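Local coordinates for alpha-galactosidase (Thermus thermophilus, PDB 6LCJ), which probably hydrolyses terminal alpha-galactosyl residues of sugars, as a thermostable hexameric enzyme of the GH36 family, at residues F45-W50 with Q76-F81; A87-G92 with G112-G117. One frame throughout, in Å; residues are numbered along the deposited sequence.

Interaction 1. Residues F45-W50 with Q76-F81; sequences FFRHGW and QADDPF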
# COMPACT_ATOMS: atom_id res chain seq x y z
N PHE E 45 -23.46 23.63 11.77
CA PHE E 45 -24.14 22.43 12.24
C PHE E 45 -23.91 22.30 13.74
O PHE E 45 -22.77 22.43 14.21
CB PHE E 45 -23.64 21.18 11.50
CG PHE E 45 -24.07 19.85 12.14
CD1 PHE E 45 -25.42 19.54 12.32
CD2 PHE E 45 -23.12 18.90 12.53
CE1 PHE E 45 -25.81 18.32 12.89
CE2 PHE E 45 -23.51 17.67 13.09
CZ PHE E 45 -24.84 17.39 13.28
N PHE E 46 -24.98 22.08 14.50
CA PHE E 46 -24.83 21.84 15.93
C PHE E 46 -24.45 20.37 16.15
O PHE E 46 -25.25 19.45 15.92
CB PHE E 46 -26.09 22.19 16.70
CG PHE E 46 -25.96 21.91 18.17
CD1 PHE E 46 -25.05 22.60 18.94
CD2 PHE E 46 -26.73 20.92 18.77
CE1 PHE E 46 -24.92 22.33 20.30
CE2 PHE E 46 -26.61 20.65 20.12
CZ PHE E 46 -25.70 21.36 20.89
N ARG E 47 -23.23 20.16 16.61
CA ARG E 47 -22.67 18.84 16.77
C ARG E 47 -22.79 18.48 18.25
O ARG E 47 -22.00 18.95 19.07
CB ARG E 47 -21.22 18.83 16.28
CG ARG E 47 -20.63 17.44 16.11
CD ARG E 47 -19.93 16.96 17.36
NE ARG E 47 -19.37 15.64 17.16
CZ ARG E 47 -18.88 14.88 18.13
NH1 ARG E 47 -18.87 15.32 19.38
NH2 ARG E 47 -18.38 13.68 17.85
N HIS E 48 -23.79 17.66 18.58
CA HIS E 48 -23.99 17.24 19.97
C HIS E 48 -23.32 15.88 20.23
O HIS E 48 -23.76 14.85 19.73
CB HIS E 48 -25.47 17.15 20.31
CG HIS E 48 -25.69 16.90 21.77
ND1 HIS E 48 -26.22 15.73 22.25
CD2 HIS E 48 -25.33 17.64 22.85
CE1 HIS E 48 -26.22 15.77 23.57
NE2 HIS E 48 -25.69 16.92 23.96
N GLY E 49 -22.27 15.89 21.05
CA GLY E 49 -21.60 14.66 21.42
C GLY E 49 -22.43 13.77 22.32
O GLY E 49 -23.43 14.16 22.92
N TRP E 50 -21.97 12.52 22.44
CA TRP E 50 -22.78 11.47 23.05
C TRP E 50 -22.87 11.61 24.56
O TRP E 50 -23.96 11.46 25.13
CB TRP E 50 -22.19 10.11 22.71
CG TRP E 50 -23.00 8.95 23.18
CD1 TRP E 50 -24.36 8.82 23.14
CD2 TRP E 50 -22.50 7.74 23.75
NE1 TRP E 50 -24.74 7.61 23.64
CE2 TRP E 50 -23.62 6.92 24.02
CE3 TRP E 50 -21.21 7.26 24.04
CZ2 TRP E 50 -23.49 5.64 24.58
CZ3 TRP E 50 -21.08 6.00 24.59
CH2 TRP E 50 -22.21 5.20 24.85
N GLN E 76 -13.90 6.26 25.35
CA GLN E 76 -14.20 7.13 26.49
C GLN E 76 -14.33 8.60 26.09
O GLN E 76 -14.50 9.45 26.96
CB GLN E 76 -13.13 6.98 27.58
CG GLN E 76 -11.90 7.84 27.39
CD GLN E 76 -10.64 7.13 27.84
OE1 GLN E 76 -10.53 5.92 27.69
NE2 GLN E 76 -9.68 7.87 28.40
N ALA E 77 -14.27 8.91 24.79
CA ALA E 77 -14.40 10.26 24.27
C ALA E 77 -15.80 10.55 23.73
O ALA E 77 -16.34 11.64 23.94
CB ALA E 77 -13.36 10.51 23.17
N ASP E 78 -16.42 9.58 23.05
CA ASP E 78 -17.70 9.83 22.40
C ASP E 78 -18.30 8.48 22.01
O ASP E 78 -17.70 7.42 22.24
CB ASP E 78 -17.51 10.75 21.18
CG ASP E 78 -18.71 11.65 20.91
OD1 ASP E 78 -19.86 11.23 21.14
OD2 ASP E 78 -18.48 12.79 20.43
N ASP E 79 -19.49 8.53 21.43
CA ASP E 79 -20.04 7.41 20.68
C ASP E 79 -19.04 6.98 19.61
O ASP E 79 -18.73 7.78 18.71
CB ASP E 79 -21.37 7.85 20.06
CG ASP E 79 -22.10 6.73 19.31
OD1 ASP E 79 -21.47 5.76 18.82
OD2 ASP E 79 -23.34 6.87 19.19
N PRO E 80 -18.50 5.76 19.67
CA PRO E 80 -17.46 5.36 18.69
C PRO E 80 -17.88 5.54 17.24
O PRO E 80 -17.03 5.88 16.41
CB PRO E 80 -17.21 3.89 19.03
CG PRO E 80 -17.57 3.77 20.48
CD PRO E 80 -18.75 4.70 20.67
N PHE E 81 -19.16 5.36 16.92
CA PHE E 81 -19.62 5.63 15.56
C PHE E 81 -19.34 7.07 15.15
O PHE E 81 -18.78 7.32 14.08
CB PHE E 81 -21.11 5.32 15.44
CG PHE E 81 -21.68 5.62 14.08
CD1 PHE E 81 -22.14 6.90 13.77
CD2 PHE E 81 -21.77 4.63 13.11
CE1 PHE E 81 -22.65 7.19 12.51
CE2 PHE E 81 -22.29 4.91 11.86
CZ PHE E 81 -22.73 6.20 11.56
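A helix N-cap and the loop just before it meet the end of strand 44-48, where the N-terminal beta domain faces the barrel domain. Asp78 makes the cross-segment hydrogen bonds, and Trp50 buries about as much surface. Arg47 leaves its strand with CG anti to the backbone N, bends at chi2 (-91°), and meets Asp78 tip to tip. Both terminal nitrogens go end-on to one oxygen: NH2 lies 2.7 Å and NH1 2.8 Å from Asp78 OD2, which sits near the guanidinium plane. Both bonds are bent, near 134°, and the guanidinium and carboxylate planes stand 86° apart. Arg47 NH1 also bonds to Leu55 O. The other oxygen, Asp78 OD1, accepts two backbone N-H groups. Trp50 N comes from above the carboxylate plane at 2.8 Å. Asp79 N, at 2.7 Å, uses the anti lone pair. Four donor bonds thus hold this buried carboxylate, and the arginine probably favours its charged form. An alanine in place of Asp78 would remove all four bonds and would probably leave the Arg47 charge poorly compensated and the backbone at Trp50 less firmly held. A side chain at Gly49 would be crowded: a CB there would lie 3.3 Å from Asp78 OD2 and close to Arg47 NH1. Trp50, with CG anti to its N, lays one ring face against Asp79 CB, which is 3.7 Å from Trp50 CG. Its NE1 bonds to Glu317. Asp79 OD1 accepts from Phe81 N at 3.0 Å, the side-chain capping bond typical of an aspartate at a helix N-cap.

Interaction 2. Residues A87-G92 with G112-G117; sequences AWWGSG and GARVLG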
# COMPACT_ATOMS: atom_id res chain seq x y z
N ALA E 87 -18.44 11.86 7.79
CA ALA E 87 -19.41 12.95 7.81
C ALA E 87 -19.62 13.40 9.25
O ALA E 87 -19.05 12.85 10.19
CB ALA E 87 -20.70 12.52 7.13
N TRP E 88 -20.43 14.43 9.43
CA TRP E 88 -20.65 15.03 10.74
C TRP E 88 -21.89 14.43 11.38
O TRP E 88 -23.02 14.73 10.96
CB TRP E 88 -20.79 16.54 10.62
CG TRP E 88 -19.50 17.29 10.46
CD1 TRP E 88 -19.01 17.84 9.31
CD2 TRP E 88 -18.54 17.58 11.49
NE1 TRP E 88 -17.81 18.46 9.56
CE2 TRP E 88 -17.50 18.32 10.89
CE3 TRP E 88 -18.47 17.29 12.85
CZ2 TRP E 88 -16.40 18.77 11.61
CZ3 TRP E 88 -17.37 17.75 13.56
CH2 TRP E 88 -16.35 18.47 12.94
N TRP E 89 -21.69 13.59 12.39
CA TRP E 89 -22.78 12.94 13.12
C TRP E 89 -22.82 13.44 14.55
O TRP E 89 -21.79 13.53 15.22
CB TRP E 89 -22.61 11.42 13.12
CG TRP E 89 -23.04 10.70 11.90
CD1 TRP E 89 -22.24 10.28 10.88
CD2 TRP E 89 -24.36 10.25 11.57
NE1 TRP E 89 -22.98 9.62 9.93
CE2 TRP E 89 -24.29 9.59 10.33
CE3 TRP E 89 -25.61 10.37 12.20
CZ2 TRP E 89 -25.40 9.04 9.71
CZ3 TRP E 89 -26.72 9.82 11.58
CH2 TRP E 89 -26.60 9.16 10.35
N GLY E 90 -24.02 13.76 15.05
CA GLY E 90 -24.22 14.08 16.44
C GLY E 90 -25.16 13.08 17.10
O GLY E 90 -25.80 12.26 16.43
N SER E 91 -25.24 13.16 18.42
CA SER E 91 -26.09 12.26 19.20
C SER E 91 -27.40 12.93 19.57
O SER E 91 -27.41 14.02 20.16
CB SER E 91 -25.39 11.79 20.47
OG SER E 91 -26.35 11.28 21.37
N GLY E 92 -28.51 12.26 19.23
CA GLY E 92 -29.82 12.63 19.73
C GLY E 92 -30.43 13.86 19.09
O GLY E 92 -31.59 13.83 18.69
N GLY E 112 -31.55 6.24 21.44
CA GLY E 112 -30.80 5.53 20.43
C GLY E 112 -30.72 6.19 19.08
O GLY E 112 -30.56 5.50 18.07
N ALA E 113 -30.82 7.52 19.01
CA ALA E 113 -30.82 8.24 17.75
C ALA E 113 -29.52 9.01 17.53
O ALA E 113 -28.84 9.42 18.48
CB ALA E 113 -32.00 9.21 17.70
N ARG E 114 -29.17 9.17 16.26
CA ARG E 114 -28.08 10.03 15.83
C ARG E 114 -28.60 10.98 14.76
O ARG E 114 -29.62 10.71 14.12
CB ARG E 114 -26.91 9.22 15.30
CG ARG E 114 -26.29 8.29 16.32
CD ARG E 114 -25.17 7.57 15.65
NE ARG E 114 -24.49 6.58 16.46
CZ ARG E 114 -24.67 5.26 16.37
NH1 ARG E 114 -25.57 4.76 15.51
NH2 ARG E 114 -23.98 4.45 17.14
N VAL E 115 -27.91 12.10 14.56
CA VAL E 115 -28.35 13.11 13.60
C VAL E 115 -27.17 13.55 12.75
O VAL E 115 -26.14 13.98 13.29
CB VAL E 115 -29.00 14.32 14.29
CG1 VAL E 115 -29.31 15.39 13.26
CG2 VAL E 115 -30.27 13.90 15.01
N LEU E 116 -27.33 13.44 11.43
CA LEU E 116 -26.30 13.81 10.47
C LEU E 116 -26.59 15.21 9.94
O LEU E 116 -27.74 15.54 9.61
CB LEU E 116 -26.25 12.80 9.33
CG LEU E 116 -25.47 13.11 8.05
CD1 LEU E 116 -23.98 13.04 8.28
CD2 LEU E 116 -25.86 12.09 7.00
N GLY E 117 -25.57 16.05 9.92
CA GLY E 117 -25.74 17.40 9.44
C GLY E 117 -24.89 17.66 8.23
O GLY E 117 -23.67 17.46 8.28
O HOH W 1 -27.51 8.70 20.82
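The Trp89 indole takes Leu116 on one face and Arg114 near its rim. Leu116 CB stands 3.6 Å from the centroid of the six-membered ring of Trp89, only 3° off the ring normal, a clear CH-pi contact. Arg114 C lies in the ring plane at the edge. Arg114 CB approaches the same part of the ring obliquely, 3.6 Å from Trp89 CE3. Arg114 then runs extended to NE. Its guanidinium plane is 80° from that of the indole, but the group leads away from the ring, and CB does the touching. With CG anti to its backbone N, Leu116 sends CD1 to Ala87 CB, 3.5 Å away, and to Trp88 O. The Trp88 ring leads away from the contact, and its NE1 bonds to Gln63 O.

The backbones form an antiparallel ladder. Gly90 and Val115 are the hydrogen-bonded pair: Gly90 N to Val115 O and Val115 N to Gly90 O are both 2.8 Å. Trp89 with Leu116 and Ser91 with Arg114 are non-hydrogen-bonded pairs, with side chains on one face of the sheet. Val115 points to the other. Gly117 N extends the ladder to Trp88 O at 3.1 Å, and Gly92 N reaches Ala113 O at 3.0 Å by a more bent bond. A water also donates to Ala113 O and bonds to Ser91 OG.

Leu82 of helix 80-84 and Glu258 of a neighbouring subunit pack on Trp89, and Glu315 forms a salt bridge with the Arg114 guanidinium. Strand 89-91 is the edge of its antiparallel sheet within the chain, and strand 122-126 flanks strand 113-117 across from it.

The centres of interactions 1 and 2 lie about 8 Å apart, and the two contacts touch. Helix 80-84, capped in interaction 1, leads along the chain to strand 89-91 of interaction 2. Asp79 OD2 forms a salt bridge of 3.0 Å with Arg114 NE and also accepts from Ala314 N, so the capping residue anchors the sheet arginine. The Phe81 and Trp89 rings meet edge-to-face, with CE1 of Phe81 3.5 Å from CD1 of Trp89. His48 O and Ser91 N, 2.6 Å apart, probably hydrogen bond, which would tie strands 44-48 and 89-91 of different sheets. Together the contacts join the beta domain to a loop after barrel strand 298-303, on the side where such barrels carry their active sites.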